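Local coordinates for protein Per a 4 allergen (Periplaneta americana, PDB 3EBW) that is a major cockroach allergen recognised by IgE and, as a lipocalin-fold beta barrel, probably carries small hydrophobic ligands, at residues W22-L25 and F26-P29; G99-Y102 and Q103-S106. All blocks are in the same frame, centred on the assembly; numbering follows the deposited sequence.

Contact 1 of 2, residues W22-L25 and F26-P29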
# COMPACT_ATOMS: atom_id res chain seq x y z
N TRP A 22 -15.61 -12.92 -9.85
CA TRP A 22 -15.51 -11.80 -8.94
C TRP A 22 -14.34 -10.88 -9.32
O TRP A 22 -13.19 -11.31 -9.35
CB TRP A 22 -15.33 -12.29 -7.51
CG TRP A 22 -16.50 -13.00 -6.95
CD1 TRP A 22 -16.74 -14.35 -6.98
CD2 TRP A 22 -17.63 -12.41 -6.29
NE1 TRP A 22 -17.94 -14.63 -6.38
CE2 TRP A 22 -18.51 -13.46 -5.94
CE3 TRP A 22 -17.98 -11.09 -5.94
CZ2 TRP A 22 -19.72 -13.24 -5.29
CZ3 TRP A 22 -19.19 -10.87 -5.29
CH2 TRP A 22 -20.04 -11.94 -4.97
N TYR A 23 -14.65 -9.63 -9.62
CA TYR A 23 -13.60 -8.67 -9.95
C TYR A 23 -13.06 -8.04 -8.67
O TYR A 23 -13.82 -7.66 -7.77
CB TYR A 23 -14.13 -7.57 -10.89
CG TYR A 23 -14.58 -8.09 -12.24
CD1 TYR A 23 -13.69 -8.70 -13.11
CD2 TYR A 23 -15.92 -8.01 -12.62
CE1 TYR A 23 -14.13 -9.22 -14.32
CE2 TYR A 23 -16.36 -8.53 -13.83
CZ TYR A 23 -15.47 -9.13 -14.67
OH TYR A 23 -15.94 -9.66 -15.83
N GLU A 24 -11.74 -7.93 -8.57
CA GLU A 24 -11.12 -7.34 -7.40
C GLU A 24 -11.15 -5.82 -7.56
O GLU A 24 -10.41 -5.27 -8.36
CB GLU A 24 -9.69 -7.85 -7.25
CG GLU A 24 -8.94 -7.27 -6.07
CD GLU A 24 -7.73 -8.11 -5.71
OE1 GLU A 24 -6.86 -7.62 -4.97
OE2 GLU A 24 -7.65 -9.28 -6.16
N LEU A 25 -12.02 -5.14 -6.82
CA LEU A 25 -12.14 -3.70 -6.96
C LEU A 25 -11.28 -2.86 -6.02
O LEU A 25 -10.90 -1.75 -6.37
CB LEU A 25 -13.59 -3.29 -6.84
CG LEU A 25 -14.46 -4.02 -7.86
CD1 LEU A 25 -15.87 -3.40 -7.88
CD2 LEU A 25 -13.79 -3.99 -9.24
N PHE A 26 -10.99 -3.37 -4.83
CA PHE A 26 -10.12 -2.67 -3.89
C PHE A 26 -9.32 -3.75 -3.21
O PHE A 26 -9.75 -4.90 -3.17
CB PHE A 26 -10.92 -1.90 -2.86
CG PHE A 26 -11.84 -0.90 -3.45
CD1 PHE A 26 -12.99 -1.29 -4.09
CD2 PHE A 26 -11.54 0.45 -3.38
CE1 PHE A 26 -13.85 -0.35 -4.65
CE2 PHE A 26 -12.38 1.39 -3.93
CZ PHE A 26 -13.53 1.00 -4.57
N ARG A 27 -8.16 -3.40 -2.67
CA ARG A 27 -7.32 -4.37 -2.00
C ARG A 27 -6.37 -3.66 -1.06
O ARG A 27 -6.05 -2.49 -1.26
CB ARG A 27 -6.48 -5.15 -3.00
CG ARG A 27 -5.40 -4.30 -3.65
CD ARG A 27 -4.33 -5.09 -4.37
NE ARG A 27 -4.57 -5.16 -5.81
CZ ARG A 27 -3.68 -4.82 -6.74
NH1 ARG A 27 -2.47 -4.38 -6.40
NH2 ARG A 27 -3.99 -4.92 -8.02
N THR A 28 -5.92 -4.37 -0.03
CA THR A 28 -4.95 -3.82 0.89
C THR A 28 -3.69 -3.80 0.04
O THR A 28 -3.34 -4.82 -0.55
CB THR A 28 -4.71 -4.77 2.09
OG1 THR A 28 -5.78 -4.63 3.03
CG2 THR A 28 -3.37 -4.47 2.76
N PRO A 29 -3.02 -2.65 -0.05
CA PRO A 29 -1.78 -2.48 -0.83
C PRO A 29 -0.75 -3.47 -0.33
O PRO A 29 -0.64 -3.66 0.87
CB PRO A 29 -1.36 -1.05 -0.50
CG PRO A 29 -2.64 -0.37 -0.17
CD PRO A 29 -3.38 -1.40 0.63
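The side chains of Glu24 and Arg27, three residues apart on strand 20-27, cross at about a right angle. With CG anti to the backbone N (chi1 179°), Glu24 runs out extended, slanting forward off the strand, whereas Arg27 rises from it across the end of the carboxylate. The planes of the carboxylate and the guanidinium stand 81° apart, and OE1 approaches the guanidinium obliquely. Glu24 OE1 lies 3.5 Å from Arg27 NE, a salt bridge whose exact length is less sure because the position of this oxygen is itself uncertain. The rest of the guanidinium is tied down elsewhere: NH1 pairs with Glu153, and NH2 is hydrogen-bonded to the carbonyl oxygen of Phe36.

Between the two charged residues the chain shows a local irregularity. Leu25 and Phe26 both face Ile123 of strand 119-125, a classic beta bulge, by which one strand accommodates an extra residue against its neighbour. Leu25 is still hydrogen-bonded through its backbone to Ile123. CG of Phe26 lies beside its own backbone N (chi1 -59°), which leaves Phe26 CD1 3.5 Å from Leu25 CB and sets Leu25 O over one ring face. Farther out, Phe26 packs on Leu149 and Pro154.

The chemistry thus divides between an ionic group and an apolar one within a few residues. Glu24 also approaches a bound polyether, probably from the crystallisation liquor, which may mark a pocket. If the modelled positions hold, Glu33 and Glu40 bring further negative charge close around the buried Glu24 carboxylate; Arg27 would then probably offset some of the repulsion, and the proximity of the acids could raise the affinity of one of them for a proton.

Contact 2 of 2, residues G99-Y102 and Q103-S106; sequences GTDY and QTYS
Asp101 turns its side chain back into the bend that joins strand 93-100 to strand 106-112. CB comes first, 3.3 Å from Tyr105 CE1, at an oblique approach to the ring. Chi1 of 73° places CG between the backbone N and the carbonyl carbon, and from there the carboxylate is directed across the turn, its plane 63° from that of the Tyr105 ring. CG lies 3.4 Å from the same Tyr105 CE1. At the tip, OD2 takes backbone N-H groups: Gln103 N donates to it at 2.6 Å and 161°, from above the carboxylate plane, and Tyr105 N adds a weak bond of 3.5 Å to OD2.

Thr100 secures the neck of the same turn. Its hydroxyl lies anti to the backbone N, where OG1 receives the N-H of Tyr102, making an ST turn, and Thr100 OG1 in turn donates to Tyr105 O at 3.0 Å. This second bond lies in the carbonyl plane, on a lone pair. Thr100 and Ser106 form an antiparallel non-hydrogen-bonded pair at the end of the two strands, and Thr100 CA sits over the face of the Tyr105 ring, 4.2 Å from its centroid, in a CH-pi contact. The other side chains tie the turn to its surroundings, Tyr102 OH bonding to Asp14 N and Ser106 OG to Tyr18 OH, while Tyr105 packs against helix 132-142.

One carboxylate oxygen and one hydroxyl therefore serve four backbone groups of a short irregular connection. Side chains, not main-chain pairing, meet these groups across the turn, Thr100 OG1 as both donor and acceptor, and the N-H donors turned toward Asp101 would be expected to favour its charged form.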
# COMPACT_ATOMS: atom_id res chain seq x y z
N GLY A 99 -17.35 -10.98 4.65
CA GLY A 99 -18.70 -10.57 4.36
C GLY A 99 -19.09 -10.60 2.89
O GLY A 99 -18.36 -10.10 2.03
N THR A 100 -20.24 -11.17 2.58
CA THR A 100 -20.69 -11.21 1.20
C THR A 100 -22.20 -11.46 1.01
O THR A 100 -22.87 -11.99 1.90
CB THR A 100 -19.93 -12.28 0.42
OG1 THR A 100 -20.36 -12.23 -0.94
CG2 THR A 100 -20.22 -13.67 0.99
N ASP A 101 -22.72 -11.07 -0.14
CA ASP A 101 -24.12 -11.29 -0.43
C ASP A 101 -24.19 -12.18 -1.66
O ASP A 101 -25.23 -12.30 -2.31
CB ASP A 101 -24.84 -9.96 -0.69
CG ASP A 101 -24.48 -9.35 -2.03
OD1 ASP A 101 -25.07 -8.30 -2.36
OD2 ASP A 101 -23.63 -9.90 -2.76
N TYR A 102 -23.05 -12.79 -1.98
CA TYR A 102 -22.90 -13.68 -3.11
C TYR A 102 -23.29 -13.11 -4.46
O TYR A 102 -23.31 -13.86 -5.43
CB TYR A 102 -23.66 -15.00 -2.93
CG TYR A 102 -23.29 -15.77 -1.69
CD1 TYR A 102 -23.92 -15.52 -0.48
CD2 TYR A 102 -22.29 -16.74 -1.72
CE1 TYR A 102 -23.57 -16.20 0.67
CE2 TYR A 102 -21.94 -17.43 -0.57
CZ TYR A 102 -22.59 -17.15 0.62
OH TYR A 102 -22.22 -17.76 1.78
N GLN A 103 -23.60 -11.82 -4.54
CA GLN A 103 -23.94 -11.26 -5.84
C GLN A 103 -23.98 -9.75 -5.97
O GLN A 103 -24.95 -9.19 -6.46
CB GLN A 103 -25.25 -11.87 -6.36
CG GLN A 103 -24.99 -13.01 -7.37
CD GLN A 103 -26.23 -13.80 -7.75
OE1 GLN A 103 -27.19 -13.26 -8.28
NE2 GLN A 103 -26.19 -15.11 -7.48
N THR A 104 -22.91 -9.09 -5.53
CA THR A 104 -22.79 -7.63 -5.60
C THR A 104 -21.48 -7.15 -4.97
O THR A 104 -20.78 -6.32 -5.54
CB THR A 104 -23.97 -6.92 -4.90
OG1 THR A 104 -24.27 -5.72 -5.61
CG2 THR A 104 -23.63 -6.51 -3.49
N TYR A 105 -21.17 -7.66 -3.78
CA TYR A 105 -19.95 -7.32 -3.06
C TYR A 105 -19.44 -8.59 -2.38
O TYR A 105 -20.19 -9.52 -2.14
CB TYR A 105 -20.24 -6.25 -2.01
CG TYR A 105 -20.92 -6.76 -0.77
CD1 TYR A 105 -22.28 -7.07 -0.78
CD2 TYR A 105 -20.22 -6.91 0.41
CE1 TYR A 105 -22.92 -7.53 0.37
CE2 TYR A 105 -20.84 -7.37 1.57
CZ TYR A 105 -22.19 -7.67 1.54
OH TYR A 105 -22.81 -8.14 2.69
N SER A 106 -18.15 -8.62 -2.06
CA SER A 106 -17.56 -9.79 -1.44
C SER A 106 -16.27 -9.46 -0.73
O SER A 106 -15.24 -9.38 -1.39
CB SER A 106 -17.24 -10.83 -2.51
OG SER A 106 -16.12 -11.62 -2.12

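Contact 1 comes first along the chain, on strand 20-27 and the residues just after it; contact 2 follows much later, where strand 93-100 turns into strand 106-112. Their centres are about 13 Å apart, yet they touch through Trp22, whose CZ3 lies 3.4 Å from Ser106 CB. Both belong to the same antiparallel sheet, curled into the lipocalin barrel: strand 119-125 pairs with strand 20-27 on one side and with strand 106-112 on the other. Trp22 also stacks on Tyr18 and meets His126. In this example, one tryptophan of an early strand links the bulged strand to a later hairpin turn, joining distant parts of the chain within a single barrel.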